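Local coordinates for protein teichoic acid D-alanine hydrolase (Staphylococcus aureus, PDB 5ZH8) that removes D-alanyl ester groups from wall teichoic and lipoteichoic acids, affecting cell-wall structure and methicillin resistance in Staphylococcus aureus, at residues A[110-115]-A[262-267]; A[276-281]-A[344-349]; A[172-177]-A[325-330]; A[125-130]-A[211-216]. One frame throughout, in Å; residues are numbered along the deposited sequence.

Interaction 1 of 4, residues A[110-115]-A[262-267]; sequences DFEKGI and KGYAYN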
loop_
_atom_site.group_PDB
_atom_site.type_symbol
_atom_site.label_atom_id
_atom_site.label_comp_id
_atom_site.label_asym_id
_atom_site.label_seq_id
_atom_site.Cartn_x
_atom_site.Cartn_y
_atom_site.Cartn_z
ATOM N N ASP A 110 -10.458 -10.720 -12.732
ATOM C CA ASP A 110 -9.782 -10.057 -13.832
ATOM C C ASP A 110 -10.711 -8.957 -14.340
ATOM O O ASP A 110 -11.777 -9.246 -14.887
ATOM C CB ASP A 110 -9.473 -11.065 -14.940
ATOM C CG ASP A 110 -8.751 -10.439 -16.140
ATOM O OD1 ASP A 110 -8.806 -9.201 -16.313
ATOM O OD2 ASP A 110 -8.126 -11.193 -16.915
ATOM N N PHE A 111 -10.304 -7.703 -14.141
ATOM C CA PHE A 111 -11.115 -6.542 -14.527
ATOM C C PHE A 111 -11.132 -6.316 -16.026
ATOM O O PHE A 111 -12.104 -5.781 -16.563
ATOM C CB PHE A 111 -10.609 -5.267 -13.840
ATOM C CG PHE A 111 -11.189 -5.042 -12.476
ATOM C CD1 PHE A 111 -12.464 -4.510 -12.339
ATOM C CD2 PHE A 111 -10.471 -5.358 -11.338
ATOM C CE1 PHE A 111 -13.016 -4.301 -11.091
ATOM C CE2 PHE A 111 -11.016 -5.147 -10.091
ATOM C CZ PHE A 111 -12.288 -4.617 -9.965
ATOM N N GLU A 112 -10.060 -6.726 -16.694
ATOM C CA GLU A 112 -9.910 -6.495 -18.129
ATOM C C GLU A 112 -10.798 -7.449 -18.940
ATOM O O GLU A 112 -11.382 -7.055 -19.955
ATOM C CB GLU A 112 -8.443 -6.634 -18.545
ATOM C CG GLU A 112 -7.542 -5.499 -18.068
ATOM C CD GLU A 112 -7.219 -5.551 -16.579
ATOM O OE1 GLU A 112 -6.771 -6.612 -16.090
ATOM O OE2 GLU A 112 -7.406 -4.514 -15.901
ATOM N N LYS A 113 -10.899 -8.693 -18.470
ATOM C CA LYS A 113 -11.697 -9.728 -19.127
ATOM C C LYS A 113 -13.077 -9.895 -18.492
ATOM O O LYS A 113 -13.870 -10.724 -18.937
ATOM C CB LYS A 113 -10.939 -11.064 -19.097
ATOM C CG LYS A 113 -9.523 -10.994 -19.663
ATOM C CD LYS A 113 -9.560 -10.601 -21.138
ATOM C CE LYS A 113 -8.183 -10.279 -21.704
ATOM N NZ LYS A 113 -7.645 -8.984 -21.194
ATOM N N GLY A 114 -13.357 -9.109 -17.455
ATOM C CA GLY A 114 -14.654 -9.140 -16.780
ATOM C C GLY A 114 -14.954 -10.414 -16.006
ATOM O O GLY A 114 -16.117 -10.723 -15.764
ATOM N N ILE A 115 -13.914 -11.149 -15.610
ATOM C CA ILE A 115 -14.083 -12.403 -14.884
ATOM C C ILE A 115 -14.341 -12.096 -13.418
ATOM O O ILE A 115 -13.499 -11.497 -12.750
ATOM C CB ILE A 115 -12.826 -13.291 -14.977
ATOM C CG1 ILE A 115 -12.518 -13.640 -16.441
ATOM C CG2 ILE A 115 -12.986 -14.556 -14.125
ATOM C CD1 ILE A 115 -11.100 -14.125 -16.660
ATOM N N LYS A 262 -5.694 -11.580 -10.634
ATOM C CA LYS A 262 -4.826 -10.463 -10.959
ATOM C C LYS A 262 -4.944 -9.442 -9.835
ATOM O O LYS A 262 -6.040 -9.175 -9.347
ATOM C CB LYS A 262 -5.243 -9.837 -12.294
ATOM C CG LYS A 262 -5.274 -10.828 -13.448
ATOM C CD LYS A 262 -5.834 -10.224 -14.732
ATOM C CE LYS A 262 -4.811 -9.379 -15.472
ATOM N NZ LYS A 262 -5.381 -8.786 -16.721
ATOM N N GLY A 263 -3.810 -8.883 -9.428
ATOM C CA GLY A 263 -3.770 -7.879 -8.370
ATOM C C GLY A 263 -3.741 -6.489 -8.962
ATOM O O GLY A 263 -3.223 -6.286 -10.062
ATOM N N TYR A 264 -4.294 -5.526 -8.231
ATOM C CA TYR A 264 -4.434 -4.164 -8.744
ATOM C C TYR A 264 -4.064 -3.104 -7.712
ATOM O O TYR A 264 -4.211 -3.303 -6.505
ATOM C CB TYR A 264 -5.865 -3.937 -9.226
ATOM C CG TYR A 264 -6.256 -4.814 -10.387
ATOM C CD1 TYR A 264 -6.025 -4.407 -11.694
ATOM C CD2 TYR A 264 -6.854 -6.051 -10.182
ATOM C CE1 TYR A 264 -6.381 -5.203 -12.767
ATOM C CE2 TYR A 264 -7.207 -6.860 -11.250
ATOM C CZ TYR A 264 -6.974 -6.427 -12.544
ATOM O OH TYR A 264 -7.326 -7.221 -13.612
ATOM N N ALA A 265 -3.582 -1.975 -8.212
ATOM C CA ALA A 265 -3.339 -0.808 -7.387
ATOM C C ALA A 265 -3.603 0.457 -8.201
ATOM O O ALA A 265 -3.367 0.464 -9.404
ATOM C CB ALA A 265 -1.912 -0.834 -6.873
ATOM N N TYR A 266 -4.150 1.486 -7.550
ATOM C CA TYR A 266 -4.208 2.833 -8.119
ATOM C C TYR A 266 -3.003 3.599 -7.578
ATOM O O TYR A 266 -2.953 3.907 -6.384
ATOM C CB TYR A 266 -5.441 3.630 -7.673
ATOM C CG TYR A 266 -6.780 2.963 -7.795
ATOM C CD1 TYR A 266 -7.280 2.183 -6.760
ATOM C CD2 TYR A 266 -7.569 3.147 -8.925
ATOM C CE1 TYR A 266 -8.528 1.585 -6.852
ATOM C CE2 TYR A 266 -8.820 2.558 -9.029
ATOM C CZ TYR A 266 -9.296 1.776 -7.990
ATOM O OH TYR A 266 -10.533 1.176 -8.091
ATOM N N ASN A 267 -2.042 3.919 -8.431
ATOM C CA ASN A 267 -0.982 4.868 -8.067
ATOM C C ASN A 267 -1.282 6.156 -8.817
ATOM O O ASN A 267 -1.421 7.232 -8.231
ATOM C CB ASN A 267 0.414 4.312 -8.401
ATOM C CG ASN A 267 1.343 5.368 -9.018
ATOM O OD1 ASN A 267 0.925 6.175 -9.857
ATOM N ND2 ASN A 267 2.615 5.347 -8.614
#
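E112 OE1 accepts two bonds at the centre of a salt-bridge network that joins the turn 110-115, closed by a G1 beta bulge, to the short strand 264-265. K262 NZ reaches it at 2.7 Å along its anti lone pair, while Y264 OH donates to the same E112 OE1 at 2.6 Å from somewhat above the carboxylate plane. The phenol suits its place because it works both ways: Y264 OH also accepts from the backbone amide F111 N, 3.1 Å away. Beside it the two rings meet edge-to-face, with planes 87° apart; the edge of F111 presents CD2 to the face of Y264, nearest Y264 CE2 at 3.6 Å. K262 lies alongside D110, its chain bent at chi3 (80°), so that the methylenes run past the carboxylate and the ammonium turns to E112; the salt bridge from K262 NZ to D110 OD1 is long and weak at 3.5 Å. The lysine also makes a cation-pi contact with F273. In the next shell, the bulge pairs both G114 and I115 with D110, and the positive phi at G114 is easy for glycine. D110 CG stands anti to its backbone N (chi1 -180°), which places OD1 inside the turn as an Asx motif, where D110 OD1 receives the amide K113 N at 3.0 Å.

Interaction 2 of 4, residues A[276-281]-A[344-349]; sequences PNILDQ and GGFFGQ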
loop_
_atom_site.group_PDB
_atom_site.type_symbol
_atom_site.label_atom_id
_atom_site.label_comp_id
_atom_site.label_asym_id
_atom_site.label_seq_id
_atom_site.Cartn_x
_atom_site.Cartn_y
_atom_site.Cartn_z
ATOM N N PRO A 276 3.097 -10.055 -11.657
ATOM C CA PRO A 276 4.228 -10.695 -10.991
ATOM C C PRO A 276 5.332 -11.033 -11.991
ATOM O O PRO A 276 5.077 -11.698 -12.999
ATOM C CB PRO A 276 3.616 -11.963 -10.397
ATOM C CG PRO A 276 2.170 -11.661 -10.245
ATOM C CD PRO A 276 1.840 -10.789 -11.420
ATOM N N ASN A 277 6.540 -10.551 -11.707
ATOM C CA ASN A 277 7.675 -10.663 -12.618
ATOM C C ASN A 277 8.893 -11.369 -11.995
ATOM O O ASN A 277 9.943 -11.461 -12.638
ATOM C CB ASN A 277 8.073 -9.262 -13.105
ATOM C CG ASN A 277 8.359 -8.296 -11.964
ATOM O OD1 ASN A 277 8.142 -8.604 -10.792
ATOM N ND2 ASN A 277 8.874 -7.132 -12.303
ATOM N N ILE A 278 8.746 -11.866 -10.765
ATOM C CA ILE A 278 9.869 -12.423 -10.005
ATOM C C ILE A 278 9.532 -13.722 -9.252
ATOM O O ILE A 278 10.310 -14.183 -8.418
ATOM C CB ILE A 278 10.395 -11.392 -8.979
ATOM C CG1 ILE A 278 9.272 -10.938 -8.037
ATOM C CG2 ILE A 278 11.012 -10.201 -9.693
ATOM C CD1 ILE A 278 9.736 -10.072 -6.882
ATOM N N LEU A 279 8.387 -14.322 -9.557
ATOM C CA LEU A 279 7.899 -15.463 -8.788
ATOM C C LEU A 279 8.695 -16.743 -9.062
ATOM O O LEU A 279 8.616 -17.707 -8.291
ATOM C CB LEU A 279 6.407 -15.673 -9.053
ATOM C CG LEU A 279 5.471 -14.498 -8.724
ATOM C CD1 LEU A 279 4.027 -14.926 -8.920
ATOM C CD2 LEU A 279 5.698 -13.990 -7.307
ATOM N N ASP A 280 9.462 -16.757 -10.149
ATOM C CA ASP A 280 10.405 -17.858 -10.423
ATOM C C ASP A 280 11.546 -17.965 -9.396
ATOM O O ASP A 280 12.111 -19.037 -9.216
ATOM C CB ASP A 280 10.974 -17.762 -11.854
ATOM C CG ASP A 280 11.640 -16.423 -12.154
ATOM O OD1 ASP A 280 11.518 -15.466 -11.348
ATOM O OD2 ASP A 280 12.282 -16.329 -13.223
ATOM N N GLN A 281 11.863 -16.861 -8.721
ATOM C CA GLN A 281 12.917 -16.828 -7.707
ATOM C C GLN A 281 12.366 -16.799 -6.276
ATOM O O GLN A 281 13.131 -16.681 -5.318
ATOM C CB GLN A 281 13.808 -15.601 -7.943
ATOM C CG GLN A 281 13.289 -14.297 -7.339
ATOM C CD GLN A 281 13.690 -13.060 -8.124
ATOM O OE1 GLN A 281 14.268 -12.125 -7.573
ATOM N NE2 GLN A 281 13.374 -13.046 -9.418
ATOM N N GLY A 344 -0.043 -12.010 3.878
ATOM C CA GLY A 344 0.918 -11.760 2.809
ATOM C C GLY A 344 0.431 -10.649 1.902
ATOM O O GLY A 344 -0.724 -10.646 1.482
ATOM N N GLY A 345 1.307 -9.696 1.608
ATOM C CA GLY A 345 0.998 -8.598 0.686
ATOM C C GLY A 345 1.952 -8.652 -0.492
ATOM O O GLY A 345 3.164 -8.493 -0.316
ATOM N N PHE A 346 1.427 -8.879 -1.692
ATOM C CA PHE A 346 2.287 -9.080 -2.851
ATOM C C PHE A 346 1.548 -8.769 -4.150
ATOM O O PHE A 346 0.404 -9.187 -4.336
ATOM C CB PHE A 346 2.796 -10.539 -2.842
ATOM C CG PHE A 346 4.224 -10.712 -3.293
ATOM C CD1 PHE A 346 5.200 -9.748 -3.038
ATOM C CD2 PHE A 346 4.605 -11.890 -3.917
ATOM C CE1 PHE A 346 6.504 -9.940 -3.461
ATOM C CE2 PHE A 346 5.915 -12.091 -4.329
ATOM C CZ PHE A 346 6.861 -11.116 -4.098
ATOM N N PHE A 347 2.218 -8.026 -5.028
ATOM C CA PHE A 347 1.697 -7.655 -6.347
ATOM C C PHE A 347 0.204 -7.363 -6.363
ATOM O O PHE A 347 -0.574 -8.052 -7.021
ATOM C CB PHE A 347 2.066 -8.716 -7.388
ATOM C CG PHE A 347 3.539 -8.789 -7.658
ATOM C CD1 PHE A 347 4.129 -7.945 -8.592
ATOM C CD2 PHE A 347 4.338 -9.680 -6.961
ATOM C CE1 PHE A 347 5.485 -7.999 -8.830
ATOM C CE2 PHE A 347 5.700 -9.738 -7.202
ATOM C CZ PHE A 347 6.271 -8.895 -8.138
ATOM N N GLY A 348 -0.173 -6.339 -5.602
ATOM C CA GLY A 348 -1.541 -5.831 -5.570
ATOM C C GLY A 348 -2.574 -6.706 -4.886
ATOM O O GLY A 348 -3.767 -6.431 -4.980
ATOM N N GLN A 349 -2.128 -7.750 -4.191
ATOM C CA GLN A 349 -3.035 -8.650 -3.500
ATOM C C GLN A 349 -2.708 -8.658 -2.020
ATOM O O GLN A 349 -1.591 -8.337 -1.620
ATOM C CB GLN A 349 -2.950 -10.055 -4.090
ATOM C CG GLN A 349 -3.154 -10.079 -5.605
ATOM C CD GLN A 349 -3.547 -11.436 -6.161
ATOM O OE1 GLN A 349 -3.954 -12.333 -5.421
ATOM N NE2 GLN A 349 -3.442 -11.591 -7.475
#
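F346 O takes one backbone bond, from Q349 N at 2.9 Å, and F346 N donates in turn to Q349 O. This pair of bonds closes a tight turn that sends the F347 ring out against the loop 276-281. No hydrogen bond passes between the two segments; the contact is carried by the two phenylalanines, suited to a polar-poor interface because their flat rings take neighbours on both face and edge. P276 brings its backbone carbon over the F347 ring in a CH-pi contact, P276 CA lying 3.7 Å from the ring centroid and 13° off the normal. At the ring's edge I278 CG1 meets F347 CZ at 3.6 Å. The amide of N277 crosses this ring nearly at a right angle, with N277 OD1 3.3 Å from F347 CZ. L279 reaches F346 tip to tip, its branch CD2 3.5 Å from F346 CE2, and F347 CD2 sits over the centre of the F346 ring, so the edge of one ring packs on the face of the other. L124 of strand 123-124 touches both rings from outside. F347 and G348 both have positive phi, a conformation readily taken by glycine at the second of these positions, as expected of a type I' turn, here the two-residue connection of the beta hairpin that joins strands 340-346 and 349-355 of the main antiparallel sheet.

Interaction 3 of 4, residues A[172-177]-A[325-330]; sequences LHQSGL and YPDEYR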
loop_
_atom_site.group_PDB
_atom_site.type_symbol
_atom_site.label_atom_id
_atom_site.label_comp_id
_atom_site.label_asym_id
_atom_site.label_seq_id
_atom_site.Cartn_x
_atom_site.Cartn_y
_atom_site.Cartn_z
ATOM N N LEU A 172 12.884 -17.045 12.575
ATOM C CA LEU A 172 12.320 -15.997 13.433
ATOM C C LEU A 172 12.533 -14.570 12.897
ATOM O O LEU A 172 12.144 -13.605 13.560
ATOM C CB LEU A 172 12.912 -16.092 14.851
ATOM C CG LEU A 172 12.640 -17.337 15.702
ATOM C CD1 LEU A 172 13.506 -17.316 16.951
ATOM C CD2 LEU A 172 11.175 -17.459 16.077
ATOM N N HIS A 173 13.136 -14.436 11.715
ATOM C CA HIS A 173 13.496 -13.130 11.136
ATOM C C HIS A 173 14.417 -12.307 12.038
ATOM O O HIS A 173 14.087 -11.186 12.404
ATOM C CB HIS A 173 12.249 -12.307 10.771
ATOM C CG HIS A 173 11.402 -12.928 9.707
ATOM N ND1 HIS A 173 11.848 -13.122 8.416
ATOM C CD2 HIS A 173 10.126 -13.375 9.738
ATOM C CE1 HIS A 173 10.884 -13.680 7.703
ATOM N NE2 HIS A 173 9.832 -13.849 8.483
ATOM N N GLN A 174 15.571 -12.872 12.386
ATOM C CA GLN A 174 16.581 -12.172 13.183
ATOM C C GLN A 174 17.994 -12.628 12.813
ATOM O O GLN A 174 18.862 -12.778 13.676
ATOM C CB GLN A 174 16.319 -12.383 14.676
ATOM C CG GLN A 174 16.289 -13.842 15.105
ATOM C CD GLN A 174 16.095 -14.014 16.603
ATOM O OE1 GLN A 174 15.407 -13.224 17.252
ATOM N NE2 GLN A 174 16.701 -15.056 17.157
ATOM N N SER A 175 18.219 -12.816 11.516
ATOM C CA SER A 175 19.481 -13.344 11.008
ATOM C C SER A 175 20.550 -12.268 10.833
ATOM O O SER A 175 21.744 -12.551 10.921
ATOM C CB SER A 175 19.237 -14.039 9.672
ATOM O OG SER A 175 18.703 -13.138 8.720
ATOM N N GLY A 176 20.117 -11.038 10.576
ATOM C CA GLY A 176 21.035 -9.938 10.298
ATOM C C GLY A 176 21.370 -9.807 8.825
ATOM O O GLY A 176 22.223 -9.003 8.451
ATOM N N LEU A 177 20.691 -10.584 7.985
ATOM C CA LEU A 177 20.867 -10.493 6.544
ATOM C C LEU A 177 20.208 -9.210 6.046
ATOM O O LEU A 177 19.130 -8.832 6.521
ATOM C CB LEU A 177 20.234 -11.703 5.842
ATOM C CG LEU A 177 20.904 -13.075 5.969
ATOM C CD1 LEU A 177 19.921 -14.161 5.560
ATOM C CD2 LEU A 177 22.176 -13.167 5.149
ATOM N N TYR A 325 9.692 -20.871 21.656
ATOM C CA TYR A 325 8.879 -19.971 20.843
ATOM C C TYR A 325 8.848 -18.592 21.508
ATOM O O TYR A 325 7.860 -18.238 22.150
ATOM C CB TYR A 325 7.461 -20.526 20.709
ATOM C CG TYR A 325 7.394 -21.832 19.957
ATOM C CD1 TYR A 325 7.430 -21.856 18.573
ATOM C CD2 TYR A 325 7.299 -23.046 20.629
ATOM C CE1 TYR A 325 7.373 -23.051 17.875
ATOM C CE2 TYR A 325 7.236 -24.247 19.946
ATOM C CZ TYR A 325 7.273 -24.243 18.564
ATOM O OH TYR A 325 7.215 -25.426 17.857
ATOM N N PRO A 326 9.939 -17.815 21.370
ATOM C CA PRO A 326 10.071 -16.535 22.077
ATOM C C PRO A 326 9.129 -15.444 21.586
ATOM O O PRO A 326 8.709 -14.602 22.372
ATOM C CB PRO A 326 11.521 -16.133 21.800
ATOM C CG PRO A 326 11.846 -16.784 20.509
ATOM C CD PRO A 326 11.120 -18.095 20.533
ATOM N N ASP A 327 8.812 -15.461 20.300
ATOM C CA ASP A 327 8.002 -14.419 19.686
ATOM C C ASP A 327 6.647 -14.977 19.293
ATOM O O ASP A 327 6.436 -16.191 19.305
ATOM C CB ASP A 327 8.720 -13.852 18.448
ATOM C CG ASP A 327 10.148 -13.395 18.753
ATOM O OD1 ASP A 327 10.345 -12.887 19.874
ATOM O OD2 ASP A 327 11.068 -13.579 17.920
ATOM N N GLU A 328 5.727 -14.081 18.955
ATOM C CA GLU A 328 4.427 -14.475 18.422
ATOM C C GLU A 328 4.637 -15.179 17.092
ATOM O O GLU A 328 3.956 -16.161 16.780
ATOM C CB GLU A 328 3.524 -13.253 18.228
ATOM C CG GLU A 328 3.112 -12.581 19.527
ATOM C CD GLU A 328 2.150 -11.423 19.326
ATOM O OE1 GLU A 328 2.086 -10.870 18.203
ATOM O OE2 GLU A 328 1.457 -11.060 20.302
ATOM N N TYR A 329 5.599 -14.677 16.323
ATOM C CA TYR A 329 5.929 -15.244 15.021
ATOM C C TYR A 329 6.698 -16.557 15.155
ATOM O O TYR A 329 7.624 -16.656 15.947
ATOM C CB TYR A 329 6.761 -14.252 14.212
ATOM C CG TYR A 329 6.848 -14.585 12.747
ATOM C CD1 TYR A 329 5.814 -14.268 11.894
ATOM C CD2 TYR A 329 7.963 -15.220 12.213
ATOM C CE1 TYR A 329 5.875 -14.554 10.552
ATOM C CE2 TYR A 329 8.031 -15.519 10.864
ATOM C CZ TYR A 329 6.982 -15.180 10.042
ATOM O OH TYR A 329 7.020 -15.453 8.697
ATOM N N ARG A 330 6.289 -17.559 14.387
ATOM C CA ARG A 330 7.063 -18.785 14.228
ATOM C C ARG A 330 6.630 -19.509 12.954
ATOM O O ARG A 330 5.447 -19.491 12.585
ATOM C CB ARG A 330 6.923 -19.723 15.441
ATOM C CG ARG A 330 5.676 -20.618 15.447
ATOM C CD ARG A 330 4.379 -19.821 15.595
ATOM N NE ARG A 330 4.453 -18.941 16.752
ATOM C CZ ARG A 330 4.380 -19.350 18.012
ATOM N NH1 ARG A 330 4.202 -20.632 18.309
ATOM N NH2 ARG A 330 4.482 -18.464 18.988
#
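A Schellman motif ends helix 167-171, and the loop that leaves it packs against the edge strand 329-330 of the main antiparallel sheet of this beta-lactamase-like fold. H173 is the residue with positive phi (58°) that turns the chain out of the helix, and its side chain is directed at Y329. The imidazole and phenol rings cross obliquely, planes 45° apart, with H173 CD2 3.2 Å from Y329 CE2. Imidazole fits because its two nitrogens serve different partners: H173 NE2 donates a weak bond to Y329 OH at 3.2 Å, whereas H173 ND1 is bonded to the amide of N215, which would fix the rotation of the ring. Y329 CG stands anti to its own backbone N, so the phenol extends from the strand to the histidine; K130 and Y216 also touch this tyrosine. L172, the last residue before the turn, splits its branches: CD1 meets P326 CG tip to tip at 4.0 Å, and CD2 lies 3.6 Å from the carbonyl Y329 O. A forked aliphatic chain can thus fill the angle between the proline and the strand. R330, whose CB is turned away from the 172-177 segment, folds back on its own loop, its NE donating to E328 O at 2.8 Å from above the carbonyl plane.

Interaction 4 of 4, residues A[125-130]-A[211-216]; sequences IGSAQK and YNDGNY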
loop_
_atom_site.group_PDB
_atom_site.type_symbol
_atom_site.label_atom_id
_atom_site.label_comp_id
_atom_site.label_asym_id
_atom_site.label_seq_id
_atom_site.Cartn_x
_atom_site.Cartn_y
_atom_site.Cartn_z
ATOM N N ILE A 125 -0.797 -15.600 -2.321
ATOM C CA ILE A 125 -0.788 -15.529 -0.864
ATOM C C ILE A 125 0.422 -14.781 -0.328
ATOM O O ILE A 125 0.472 -14.480 0.868
ATOM C CB ILE A 125 -0.874 -16.924 -0.201
ATOM C CG1 ILE A 125 0.419 -17.734 -0.393
ATOM C CG2 ILE A 125 -2.073 -17.693 -0.738
ATOM C CD1 ILE A 125 0.426 -19.065 0.337
ATOM N N GLY A 126 1.391 -14.494 -1.197
ATOM C CA GLY A 126 2.610 -13.799 -0.800
ATOM C C GLY A 126 3.257 -14.401 0.440
ATOM O O GLY A 126 3.408 -15.622 0.556
ATOM N N SER A 127 3.593 -13.537 1.393
ATOM C CA SER A 127 4.337 -13.934 2.586
ATOM C C SER A 127 3.681 -15.037 3.422
ATOM O O SER A 127 4.334 -15.629 4.286
ATOM C CB SER A 127 4.577 -12.724 3.469
ATOM O OG SER A 127 5.562 -13.018 4.428
ATOM N N ALA A 128 2.402 -15.317 3.179
ATOM C CA ALA A 128 1.741 -16.435 3.840
ATOM C C ALA A 128 2.283 -17.795 3.384
ATOM O O ALA A 128 2.060 -18.795 4.067
ATOM C CB ALA A 128 0.236 -16.366 3.647
ATOM N N GLN A 129 2.990 -17.845 2.252
ATOM C CA GLN A 129 3.675 -19.084 1.843
ATOM C C GLN A 129 4.777 -19.483 2.822
ATOM O O GLN A 129 5.133 -20.654 2.903
ATOM C CB GLN A 129 4.265 -18.993 0.431
ATOM C CG GLN A 129 4.657 -20.360 -0.126
ATOM C CD GLN A 129 5.327 -20.297 -1.478
ATOM O OE1 GLN A 129 5.892 -19.273 -1.857
ATOM N NE2 GLN A 129 5.284 -21.406 -2.212
ATOM N N LYS A 130 5.316 -18.523 3.561
ATOM C CA LYS A 130 6.287 -18.836 4.614
ATOM C C LYS A 130 5.775 -19.903 5.604
ATOM O O LYS A 130 6.570 -20.650 6.171
ATOM C CB LYS A 130 6.679 -17.570 5.373
ATOM C CG LYS A 130 7.477 -16.579 4.543
ATOM C CD LYS A 130 7.987 -15.435 5.396
ATOM C CE LYS A 130 8.836 -14.478 4.581
ATOM N NZ LYS A 130 8.080 -13.851 3.466
ATOM N N TYR A 211 11.870 -8.164 9.459
ATOM C CA TYR A 211 11.132 -8.979 8.494
ATOM C C TYR A 211 11.873 -8.966 7.164
ATOM O O TYR A 211 12.378 -7.931 6.734
ATOM C CB TYR A 211 9.701 -8.469 8.316
ATOM C CG TYR A 211 8.718 -9.551 7.957
ATOM C CD1 TYR A 211 8.192 -10.381 8.941
ATOM C CD2 TYR A 211 8.304 -9.748 6.641
ATOM C CE1 TYR A 211 7.280 -11.379 8.634
ATOM C CE2 TYR A 211 7.392 -10.744 6.320
ATOM C CZ TYR A 211 6.881 -11.557 7.325
ATOM O OH TYR A 211 5.973 -12.561 7.042
ATOM N N ASN A 212 11.948 -10.125 6.527
ATOM C CA ASN A 212 12.792 -10.302 5.358
ATOM C C ASN A 212 12.373 -11.578 4.625
ATOM O O ASN A 212 12.535 -12.684 5.155
ATOM C CB ASN A 212 14.257 -10.387 5.808
ATOM C CG ASN A 212 15.244 -10.408 4.655
ATOM O OD1 ASN A 212 14.872 -10.561 3.489
ATOM N ND2 ASN A 212 16.525 -10.253 4.985
ATOM N N ASP A 213 11.831 -11.419 3.419
ATOM C CA ASP A 213 11.493 -12.562 2.568
ATOM C C ASP A 213 12.703 -13.460 2.375
ATOM O O ASP A 213 12.570 -14.680 2.334
ATOM C CB ASP A 213 11.001 -12.099 1.190
ATOM C CG ASP A 213 9.642 -11.454 1.235
ATOM O OD1 ASP A 213 8.958 -11.554 2.270
ATOM O OD2 ASP A 213 9.251 -10.841 0.218
ATOM N N GLY A 214 13.877 -12.839 2.248
ATOM C CA GLY A 214 15.136 -13.550 2.048
ATOM C C GLY A 214 15.392 -14.680 3.024
ATOM O O GLY A 214 15.900 -15.726 2.632
ATOM N N ASN A 215 15.036 -14.475 4.293
ATOM C CA ASN A 215 15.217 -15.513 5.299
ATOM C C ASN A 215 14.551 -16.803 4.843
ATOM O O ASN A 215 15.175 -17.860 4.845
ATOM C CB ASN A 215 14.622 -15.099 6.647
ATOM C CG ASN A 215 15.455 -14.059 7.375
ATOM O OD1 ASN A 215 16.690 -14.143 7.454
ATOM N ND2 ASN A 215 14.765 -13.072 7.941
ATOM N N TYR A 216 13.286 -16.715 4.445
ATOM C CA TYR A 216 12.540 -17.909 4.056
ATOM C C TYR A 216 12.895 -18.424 2.659
ATOM O O TYR A 216 12.600 -19.577 2.339
ATOM C CB TYR A 216 11.031 -17.701 4.232
ATOM C CG TYR A 216 10.607 -17.944 5.667
ATOM C CD1 TYR A 216 11.081 -17.137 6.697
ATOM C CD2 TYR A 216 9.767 -19.001 6.001
ATOM C CE1 TYR A 216 10.709 -17.360 8.009
ATOM C CE2 TYR A 216 9.393 -19.233 7.312
ATOM C CZ TYR A 216 9.870 -18.414 8.313
ATOM O OH TYR A 216 9.510 -18.642 9.623
HETATM O O HOH W 1 4.859 -15.416 7.184
#
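K130 runs across one face of the Y216 ring, with CD 3.9 Å from the ring centroid and 22° off its normal, a CH-pi contact in which the long methylene chain suits the flat aromatic surface. The chain is extended until chi4 (61°), where it bends to bring the ammonium off the ring. There it crosses D213 at about a right angle: K130 NZ forms a salt bridge with D213 OD1 at 2.7 Å, arriving well above the carboxylate plane, while the other oxygen, D213 OD2, is bonded to the hydroxyl of Y282. K130 NZ also donates to S127 OG at 2.8 Å. S127 OG lies in the plane of the Y211 ring at its hydroxyl edge, and S127 OG and Y211 OH are 2.7 Å apart in a hydrogen bond. S127 and K130, three apart at the start of helix 129-142, match the SxxK motif of serine beta-lactamases and penicillin-binding proteins, and Y211 and D213 probably occupy the second conserved motif, commonly Tyr-x-Asn; the cluster is consistent with the active site, S127 as probable nucleophile. The nearby positive charge would be expected to favour ionisation of both hydroxyls. A water bridges S127 O, to which it donates at 3.0 Å, and Y211 OH. N212, between the two motif residues, is the N-cap of helix 213-227, its OD1 accepting from G214 N at 2.8 Å.

From the N terminus, the turn 110-115 opens interaction 1, which closes at 262-267. Inside that loop interaction 4 opens at 125-130 and closes at 211-216, so it is fully nested. Interaction 3 starts between the two, at 172-177, but closes only at 325-330, and therefore crosses interactions 1, 4 and 2. Interaction 2, from 276-281 to 344-349, follows 1 and 4 in series. Interaction 4 lies nearest the chain's centre and touches both neighbours: 2 through G344 and F346, 3 through N215. On the main sheet, interaction 2 ties the loop before strand 288-290 to hairpin turn 346-349, interaction 3 the loop after helix 167-171 to edge strand 329-330; interaction 1, meeting 2 at Q349, lies farthest out.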